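Local coordinates for secreted protein (Kutzneria albida DSM 43870, PDB 5M6Q) that probably catalyses acyl transfer from glutamine side chains of proteins to amines, the cross-linking reaction of microbial transglutaminases, at residues V51-R55 and A220-K224; L65-L70 and Q215-V219; Q77-N81 and K123-F127; K104-N108 and E153-V157. All coordinates share one frame. Numbering follows the deposited sequence.

Contact 1: V51-R55 and A220-K224; sequences VNLNR and AFAKK
Leu53 lies over Ala220 and Ala222, two alternate residues of strand 214-223. Its side chain is the m,t rotamer. Leu53 CD2 is 4.1 Å from Ala220 CB and 4.0 Å from Ala222 CB. Leu53 ends helix 47-53, and the direction from Asn52 to Arg55 is about 92° from that of 220-224. The closest backbone approach is Leu53 CA to Ala222 CA, 4.2 Å. Asn54 leaves the helix with positive phi (65/37), and Arg55 is extended (-127/109). Three hydrogen bonds join the two segments. Lys223 N donates to Leu53 O at 2.9 Å. Asn54, with chi1 t, donates from ND2 to Lys223 O at 3.0 Å. Arg55, with chi2 t and chi3 p, reaches toward the strand, and NH1 donates to Phe221 O at 2.9 Å. One water accepts from Arg55 NH1 (3.2 Å) and from Phe221 N (2.8 Å). The Ala222 CA to Leu53 O distance of 3.3 Å adds a CA-H...O contact. Elsewhere Arg55 forms a salt bridge with Asp57, and Asn52 OD1 hydrogen-bonds Trp25. Ala220 and Ala222 make backbone hydrogen bonds to Ser125 and Lys123 on the other edge of the strand, and Lys224, just past it, to Lys121. The polar backbone atoms of Phe221 and Lys223 are therefore met by a helix end, two side chains and a water, which take the place of a further strand.

Contact 2: L65-L70 and Q215-V219; sequences LSFGSL and QVFTV
The ring of Phe217 forms the apolar centre. Leu70 CB sits 3.9 Å from its centroid, 12° off the ring normal, a CH-pi contact over the face. Leu70 CD1 is 3.7 Å from Phe217 CD1. Phe67 shares a sheet face with Phe217, both with chi1 m. Phe67 CE2 is 3.9 Å from Val219 CG2, and Leu65 CB is 4.3 Å from Val219 CB. In the short antiparallel ladder, Phe67 and Phe217 are a hydrogen-bonded pair, CA-CA 5.0 Å: Phe217 N donates to Phe67 O at 2.7 Å, and Phe67 N to Phe217 O at 2.8 Å. Val219 N donates to Leu65 O at 2.8 Å. Ser66 and Thr218 are the non-hydrogen-bonded pair, with side chains on the opposite face. There Thr218 OG1 donates to Ser66 OG at 2.9 Å, and Ser66 OG also hydrogen-bonds Leu63 O. Water extends the ladder at both ends, from Leu65 N (2.9 Å) to Val219 O (2.8 Å) and from Gly68 O (2.7 Å) to Gln215 O (2.9 Å). Gly68 turns the chain (-70/-24), and Ser69 N-caps helix 70-84, its OG also bonding Asp155. That helix covers the phenylalanine face through Thr72, Ala73 and Val76, joined by Leu202 of helix 202-205. Strand 214-223 pairs on its other edge with strand 122-131. Strand 66-67 is outermost, its outer edge met by backbone hydrogen bonds of Ser66 with Val157 and Gly68 with Asp155.

Contact 3: Q77-N81 and K123-F127; sequences QAALN and KASIF
Ala124, Gln77 and Asn81 bury the most surface here. Helix 70-84 packs along strand 122-131, and the axes of the two segments run nearly antiparallel, at 166°, with a closest approach of 7.5 Å. Ala124 is extended (-76/129), and its CB points at the helix. Leu80 CB lies 4.0 Å from Ala124 CB, and Gln77 CG lies 3.8 Å from the same methyl. The small side chain lets the helix come close: Gln77 CA is 5.3 Å from Ala124 CA. Gln77 and Asn81 are one helical turn apart, linked by Asn81 N to Gln77 O at 2.9 Å. Their side-chain amides take up both backbone polar groups of Ala124. Gln77, with chi1 and chi2 t, donates from NE2 to Ala124 O at 2.9 Å. Asn81, with chi1 m, accepts at OD1 from Ala124 N at 2.7 Å. Further along the strand, Ile126 CD1 touches Gln77 OE1 at 3.7 Å. These two bonds are of the kind a neighbouring strand would otherwise supply, here made by helix side chains. Gln77 NE2 also hydrogen-bonds Gln180 OE1, just past strand 174-179. That strand pairs with strand 122-131 near Ile126, which makes a backbone hydrogen bond with Phe178. On the other edge, Lys123, Ser125 and Phe127 make backbone hydrogen bonds with strand 214-223. Leu80 also packs on Val219 and Phe221 of that strand, so the helix spans both strands.

Contact 4: K104-N108 and E153-V157; sequences KRLKN and ETDQV
This is a surface contact between irregular segments, its centre about 17 Å from the centre of the chain, and one side of it carries an ST turn at Thr154. It joins the link between helices 90-99 and 109-112, where Lys104 and Arg105 end a 3-10 segment, to the loop before strand 174-179. The touching parts run nearly parallel, 12° apart, and the nearest CA atoms, those of Leu106 and Thr154, are 7.1 Å apart. Side chains therefore bridge the gap, chiefly those of Gln156 and Arg105. In the ST turn Thr154, chi1 p, accepts at OG1 from Gln156 N at 3.3 Å. Leu106, an m,t rotamer, brings CD2 to 3.8 Å from Thr154 CB. At the exposed end Arg105 NH1 forms a salt bridge with Glu153 OE2 at 2.6 Å, and Thr154 CG2 lies over one face of the guanidinium. At the other end Asn108, with positive phi (76/13), hydrogen-bonds Asn64 O through ND2, and Gln156 NE2 makes a weak hydrogen bond to the same atom. Gln156, extended with chi1 and chi2 t, pairs its amide with the Lys107 backbone: Lys107 N donates to Gln156 OE1 and Gln156 NE2 to Lys107 O, each at 2.9 Å.

In the fold
Contacts 1 and 2 share strand 214-223, and contact 3 uses its neighbour 122-131, so all three reach one sheet. Contact 2 is the most buried and the only one with strand pairing between its segments; its phenylalanines supply an apolar centre. Contacts 1 and 3 are partly buried and meet strand backbone with a helix end and helix side chains. They touch through Ala222 N to Lys123 O, 2.7 Å. Contact 4 lies at the surface and alone has a salt bridge between its segments. It still joins contact 2, by Ser66 O to Val157 N at 2.7 Å. Along the chain, contacts 2, 3 and 4 nest inside contact 1, while contacts 3 and 4 cross.

Contact 1: V51-R55 and A220-K224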
# COMPACT_ATOMS: atom_id res chain seq x y z
N VAL A 51 -6.80 2.56 6.69
CA VAL A 51 -6.71 3.01 8.07
C VAL A 51 -5.27 3.38 8.43
O VAL A 51 -5.02 4.38 9.09
CB VAL A 51 -7.28 1.97 9.02
CG1 VAL A 51 -6.93 2.31 10.47
CG2 VAL A 51 -8.81 1.92 8.84
N ASN A 52 -4.31 2.60 7.96
CA ASN A 52 -2.92 2.90 8.31
C ASN A 52 -2.34 4.14 7.61
O ASN A 52 -1.41 4.74 8.12
CB ASN A 52 -2.04 1.68 8.03
CG ASN A 52 -2.22 0.59 9.07
OD1 ASN A 52 -2.72 0.84 10.17
ND2 ASN A 52 -1.82 -0.63 8.73
N LEU A 53 -2.87 4.52 6.46
CA LEU A 53 -2.43 5.77 5.84
C LEU A 53 -2.89 6.99 6.64
O LEU A 53 -2.25 8.03 6.58
CB LEU A 53 -2.92 5.87 4.41
CG LEU A 53 -2.27 4.83 3.50
CD1 LEU A 53 -3.04 4.71 2.21
CD2 LEU A 53 -0.82 5.21 3.23
N ASN A 54 -3.99 6.86 7.38
CA ASN A 54 -4.39 7.88 8.36
C ASN A 54 -4.73 9.18 7.64
O ASN A 54 -4.45 10.27 8.12
CB ASN A 54 -3.27 8.11 9.40
CG ASN A 54 -3.74 8.95 10.60
OD1 ASN A 54 -4.93 9.05 10.86
ND2 ASN A 54 -2.79 9.55 11.31
N ARG A 55 -5.34 9.04 6.47
CA ARG A 55 -5.60 10.18 5.60
C ARG A 55 -7.05 10.28 5.19
O ARG A 55 -7.53 9.49 4.37
CB ARG A 55 -4.72 10.09 4.37
CG ARG A 55 -3.37 10.66 4.63
CD ARG A 55 -2.53 10.55 3.41
NE ARG A 55 -3.15 11.19 2.25
CZ ARG A 55 -2.64 11.12 1.03
NH1 ARG A 55 -1.51 10.44 0.85
NH2 ARG A 55 -3.24 11.71 0.01
N ALA A 220 3.12 5.47 -0.72
CA ALA A 220 2.14 6.53 -0.53
C ALA A 220 2.45 7.27 0.75
O ALA A 220 3.09 6.72 1.66
CB ALA A 220 0.71 5.95 -0.48
N PHE A 221 2.00 8.51 0.84
CA PHE A 221 2.20 9.27 2.05
C PHE A 221 1.16 8.91 3.09
O PHE A 221 -0.03 8.87 2.81
CB PHE A 221 2.19 10.78 1.76
CG PHE A 221 3.49 11.25 1.19
CD1 PHE A 221 4.64 11.22 1.97
CD2 PHE A 221 3.58 11.68 -0.12
CE1 PHE A 221 5.84 11.64 1.46
CE2 PHE A 221 4.79 12.11 -0.64
CZ PHE A 221 5.93 12.08 0.15
N ALA A 222 1.64 8.61 4.27
CA ALA A 222 0.77 8.40 5.42
C ALA A 222 0.90 9.63 6.32
O ALA A 222 1.93 10.31 6.31
CB ALA A 222 1.13 7.12 6.17
N LYS A 223 -0.13 9.91 7.09
CA LYS A 223 -0.01 10.96 8.08
C LYS A 223 0.44 10.36 9.42
O LYS A 223 -0.17 9.41 9.90
CB LYS A 223 -1.34 11.69 8.23
CG LYS A 223 -1.29 12.82 9.24
CD LYS A 223 -2.66 13.46 9.43
CE LYS A 223 -2.71 14.26 10.72
NZ LYS A 223 -4.01 14.98 10.83
N LYS A 224 1.53 10.88 9.98
CA LYS A 224 2.03 10.45 11.29
C LYS A 224 0.97 10.61 12.39
O LYS A 224 0.00 11.35 12.23
CB LYS A 224 3.26 11.25 11.69
CG LYS A 224 4.49 11.03 10.84
CD LYS A 224 5.53 12.08 11.20
CE LYS A 224 6.64 12.15 10.17
NZ LYS A 224 7.57 13.28 10.45
O HOH W 1 0.63 9.58 -1.30

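Contact 2: L65-L70 and Q215-V219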
# COMPACT_ATOMS: atom_id res chain seq x y z
N LEU A 65 2.29 5.68 -7.28
CA LEU A 65 3.70 5.32 -7.20
C LEU A 65 3.80 3.83 -6.93
O LEU A 65 4.07 3.42 -5.80
CB LEU A 65 4.42 6.11 -6.10
CG LEU A 65 4.51 7.64 -6.20
CD1 LEU A 65 5.29 8.17 -5.01
CD2 LEU A 65 5.13 8.13 -7.54
N SER A 66 3.57 3.04 -7.98
CA SER A 66 3.54 1.58 -7.89
C SER A 66 4.71 0.97 -8.64
O SER A 66 5.02 1.40 -9.75
CB SER A 66 2.23 1.01 -8.45
OG SER A 66 1.13 1.40 -7.65
N PHE A 67 5.32 -0.07 -8.07
CA PHE A 67 6.53 -0.64 -8.65
C PHE A 67 6.51 -2.17 -8.68
O PHE A 67 5.84 -2.80 -7.87
CB PHE A 67 7.76 -0.12 -7.87
CG PHE A 67 7.78 1.37 -7.75
CD1 PHE A 67 8.23 2.15 -8.80
CD2 PHE A 67 7.32 2.00 -6.61
CE1 PHE A 67 8.25 3.53 -8.70
CE2 PHE A 67 7.32 3.38 -6.51
CZ PHE A 67 7.79 4.14 -7.55
N GLY A 68 7.24 -2.76 -9.63
CA GLY A 68 7.30 -4.20 -9.80
C GLY A 68 8.03 -4.92 -8.67
O GLY A 68 7.80 -6.10 -8.43
N SER A 69 8.91 -4.23 -7.97
CA SER A 69 9.64 -4.90 -6.89
C SER A 69 9.67 -4.10 -5.59
O SER A 69 9.66 -2.87 -5.60
CB SER A 69 11.07 -5.22 -7.34
OG SER A 69 11.89 -4.07 -7.27
N LEU A 70 9.68 -4.82 -4.47
CA LEU A 70 9.74 -4.21 -3.15
C LEU A 70 10.98 -3.32 -2.99
O LEU A 70 10.89 -2.24 -2.41
CB LEU A 70 9.73 -5.30 -2.08
CG LEU A 70 9.87 -4.81 -0.64
CD1 LEU A 70 8.73 -3.84 -0.29
CD2 LEU A 70 9.96 -5.98 0.35
N GLN A 215 1.28 -8.22 -9.07
CA GLN A 215 1.56 -7.70 -7.75
C GLN A 215 2.46 -6.49 -7.90
O GLN A 215 3.44 -6.53 -8.65
CB GLN A 215 2.22 -8.76 -6.86
CG GLN A 215 2.53 -8.25 -5.45
CD GLN A 215 2.88 -9.37 -4.49
OE1 GLN A 215 2.79 -10.54 -4.84
NE2 GLN A 215 3.28 -9.02 -3.27
N VAL A 216 2.12 -5.40 -7.21
CA VAL A 216 2.93 -4.19 -7.19
C VAL A 216 3.25 -3.79 -5.76
O VAL A 216 2.56 -4.18 -4.82
CB VAL A 216 2.23 -3.00 -7.91
CG1 VAL A 216 2.03 -3.30 -9.39
CG2 VAL A 216 0.91 -2.68 -7.24
N PHE A 217 4.31 -3.01 -5.60
CA PHE A 217 4.67 -2.45 -4.32
C PHE A 217 4.58 -0.95 -4.46
O PHE A 217 5.21 -0.35 -5.33
CB PHE A 217 6.07 -2.91 -3.92
CG PHE A 217 6.17 -4.39 -3.74
CD1 PHE A 217 5.93 -4.96 -2.50
CD2 PHE A 217 6.44 -5.21 -4.82
CE1 PHE A 217 6.00 -6.32 -2.34
CE2 PHE A 217 6.51 -6.57 -4.66
CZ PHE A 217 6.29 -7.13 -3.43
N THR A 218 3.78 -0.35 -3.59
CA THR A 218 3.29 1.00 -3.79
C THR A 218 3.72 1.87 -2.64
O THR A 218 3.67 1.47 -1.48
CB THR A 218 1.76 1.01 -3.93
OG1 THR A 218 1.39 0.19 -5.05
CG2 THR A 218 1.22 2.43 -4.14
N VAL A 219 4.16 3.07 -2.98
CA VAL A 219 4.58 4.04 -2.00
C VAL A 219 3.53 5.12 -1.93
O VAL A 219 3.09 5.62 -2.96
CB VAL A 219 5.96 4.63 -2.36
CG1 VAL A 219 6.42 5.58 -1.26
CG2 VAL A 219 6.96 3.53 -2.59
O HOH W 2 0.89 5.61 -4.75
O HOH W 3 5.92 -7.98 -8.44

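Contact 3: Q77-N81 and K123-F127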
# COMPACT_ATOMS: atom_id res chain seq x y z
N GLN A 77 10.65 5.13 -1.15
CA GLN A 77 10.27 5.50 0.21
C GLN A 77 11.38 6.30 0.88
O GLN A 77 11.12 7.36 1.45
CB GLN A 77 9.95 4.25 1.04
CG GLN A 77 9.52 4.55 2.47
CD GLN A 77 9.45 3.30 3.34
OE1 GLN A 77 10.25 2.37 3.18
NE2 GLN A 77 8.49 3.28 4.26
N ALA A 78 12.60 5.80 0.82
CA ALA A 78 13.70 6.50 1.49
C ALA A 78 13.93 7.88 0.85
O ALA A 78 14.17 8.86 1.54
CB ALA A 78 14.98 5.69 1.46
N ALA A 79 13.83 7.95 -0.47
CA ALA A 79 14.05 9.21 -1.16
C ALA A 79 12.99 10.25 -0.74
O ALA A 79 13.32 11.40 -0.43
CB ALA A 79 14.05 9.00 -2.67
N LEU A 80 11.73 9.83 -0.72
CA LEU A 80 10.64 10.72 -0.33
C LEU A 80 10.71 11.13 1.13
O LEU A 80 10.47 12.30 1.45
CB LEU A 80 9.29 10.06 -0.61
CG LEU A 80 8.91 9.93 -2.07
CD1 LEU A 80 7.66 9.07 -2.15
CD2 LEU A 80 8.69 11.29 -2.73
N ASN A 81 11.01 10.19 2.02
CA ASN A 81 11.16 10.52 3.43
C ASN A 81 12.29 11.54 3.63
O ASN A 81 12.17 12.45 4.45
CB ASN A 81 11.43 9.26 4.27
CG ASN A 81 10.16 8.53 4.65
OD1 ASN A 81 9.07 9.11 4.65
ND2 ASN A 81 10.29 7.25 4.97
N LYS A 123 4.80 10.77 6.23
CA LYS A 123 5.84 9.77 6.03
C LYS A 123 5.46 8.91 4.83
O LYS A 123 4.29 8.59 4.63
CB LYS A 123 6.02 8.90 7.27
CG LYS A 123 4.75 8.24 7.72
CD LYS A 123 5.00 7.01 8.56
CE LYS A 123 3.72 6.57 9.27
NZ LYS A 123 3.91 5.26 9.98
N ALA A 124 6.46 8.53 4.04
CA ALA A 124 6.24 7.60 2.95
C ALA A 124 6.10 6.18 3.50
O ALA A 124 6.92 5.73 4.28
CB ALA A 124 7.37 7.69 1.95
N SER A 125 5.03 5.50 3.09
CA SER A 125 4.75 4.15 3.57
C SER A 125 4.57 3.23 2.38
O SER A 125 4.40 3.70 1.27
CB SER A 125 3.51 4.15 4.45
OG SER A 125 3.75 4.88 5.63
N ILE A 126 4.62 1.92 2.62
CA ILE A 126 4.55 0.93 1.54
C ILE A 126 3.39 -0.01 1.79
O ILE A 126 3.11 -0.40 2.93
CB ILE A 126 5.86 0.14 1.40
CG1 ILE A 126 6.99 1.06 0.94
CG2 ILE A 126 5.72 -1.07 0.43
CD1 ILE A 126 8.32 0.35 0.83
N PHE A 127 2.70 -0.36 0.72
CA PHE A 127 1.79 -1.48 0.77
C PHE A 127 1.92 -2.21 -0.55
O PHE A 127 2.43 -1.65 -1.51
CB PHE A 127 0.35 -1.02 1.03
CG PHE A 127 -0.20 -0.10 -0.00
CD1 PHE A 127 -0.83 -0.60 -1.13
CD2 PHE A 127 -0.10 1.27 0.16
CE1 PHE A 127 -1.34 0.27 -2.10
CE2 PHE A 127 -0.60 2.14 -0.81
CZ PHE A 127 -1.23 1.63 -1.93

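Contact 4: K104-N108 and E153-V157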
# COMPACT_ATOMS: atom_id res chain seq x y z
N LYS A 104 13.18 11.93 -10.02
CA LYS A 104 12.96 12.76 -11.21
C LYS A 104 12.62 11.94 -12.44
O LYS A 104 12.06 12.47 -13.39
CB LYS A 104 14.19 13.64 -11.49
CG LYS A 104 15.40 12.90 -12.00
CD LYS A 104 16.59 13.85 -12.17
CE LYS A 104 17.76 13.15 -12.82
NZ LYS A 104 18.95 14.04 -12.99
N ARG A 105 12.94 10.65 -12.44
CA ARG A 105 12.61 9.82 -13.59
C ARG A 105 11.22 9.20 -13.49
O ARG A 105 10.79 8.52 -14.41
CB ARG A 105 13.63 8.70 -13.76
CG ARG A 105 15.05 9.18 -13.79
CD ARG A 105 15.92 8.21 -13.05
NE ARG A 105 16.36 7.09 -13.86
CZ ARG A 105 16.63 5.89 -13.35
NH1 ARG A 105 17.06 4.91 -14.14
NH2 ARG A 105 16.47 5.66 -12.05
N LEU A 106 10.53 9.43 -12.39
CA LEU A 106 9.25 8.76 -12.13
C LEU A 106 8.03 9.56 -12.57
O LEU A 106 8.10 10.78 -12.69
CB LEU A 106 9.12 8.47 -10.64
CG LEU A 106 10.20 7.56 -10.06
CD1 LEU A 106 9.92 7.30 -8.60
CD2 LEU A 106 10.23 6.27 -10.84
N LYS A 107 6.91 8.88 -12.78
CA LYS A 107 5.64 9.55 -13.01
C LYS A 107 4.87 9.69 -11.70
O LYS A 107 5.01 8.84 -10.82
CB LYS A 107 4.82 8.79 -14.05
CG LYS A 107 5.60 8.63 -15.36
CD LYS A 107 4.68 8.43 -16.55
CE LYS A 107 5.30 8.98 -17.85
NZ LYS A 107 6.59 8.32 -18.18
N ASN A 108 4.12 10.78 -11.57
CA ASN A 108 3.12 10.97 -10.49
C ASN A 108 3.67 11.31 -9.12
O ASN A 108 2.94 11.24 -8.15
CB ASN A 108 2.25 9.72 -10.34
CG ASN A 108 1.75 9.19 -11.66
OD1 ASN A 108 1.29 9.96 -12.50
ND2 ASN A 108 1.86 7.87 -11.86
N GLU A 153 13.52 0.45 -16.82
CA GLU A 153 14.54 1.29 -16.20
C GLU A 153 14.19 1.69 -14.76
O GLU A 153 15.03 1.65 -13.88
CB GLU A 153 14.78 2.54 -17.06
CG GLU A 153 16.10 3.24 -16.77
CD GLU A 153 16.00 4.78 -16.86
OE1 GLU A 153 14.88 5.31 -17.05
OE2 GLU A 153 17.05 5.46 -16.72
N THR A 154 12.94 2.08 -14.52
CA THR A 154 12.59 2.61 -13.22
C THR A 154 11.79 1.63 -12.38
O THR A 154 11.53 1.91 -11.21
CB THR A 154 11.76 3.89 -13.35
OG1 THR A 154 10.49 3.57 -13.95
CG2 THR A 154 12.50 4.91 -14.19
N ASP A 155 11.39 0.51 -12.98
CA ASP A 155 10.58 -0.49 -12.31
C ASP A 155 9.16 0.03 -12.00
O ASP A 155 8.41 -0.61 -11.26
CB ASP A 155 11.29 -0.95 -11.02
CG ASP A 155 10.83 -2.31 -10.53
OD1 ASP A 155 10.53 -3.19 -11.37
OD2 ASP A 155 10.80 -2.50 -9.29
N GLN A 156 8.78 1.18 -12.56
CA GLN A 156 7.46 1.72 -12.23
C GLN A 156 6.36 1.06 -13.05
O GLN A 156 6.52 0.80 -14.24
CB GLN A 156 7.40 3.25 -12.44
CG GLN A 156 6.06 3.87 -12.00
CD GLN A 156 6.13 5.40 -11.87
OE1 GLN A 156 7.05 6.02 -12.41
NE2 GLN A 156 5.18 6.00 -11.16
N VAL A 157 5.24 0.78 -12.40
CA VAL A 157 4.13 0.15 -13.08
C VAL A 157 3.06 1.21 -13.32
O VAL A 157 2.66 1.91 -12.40
CB VAL A 157 3.58 -1.04 -12.28
CG1 VAL A 157 2.25 -1.50 -12.87
CG2 VAL A 157 4.58 -2.16 -12.26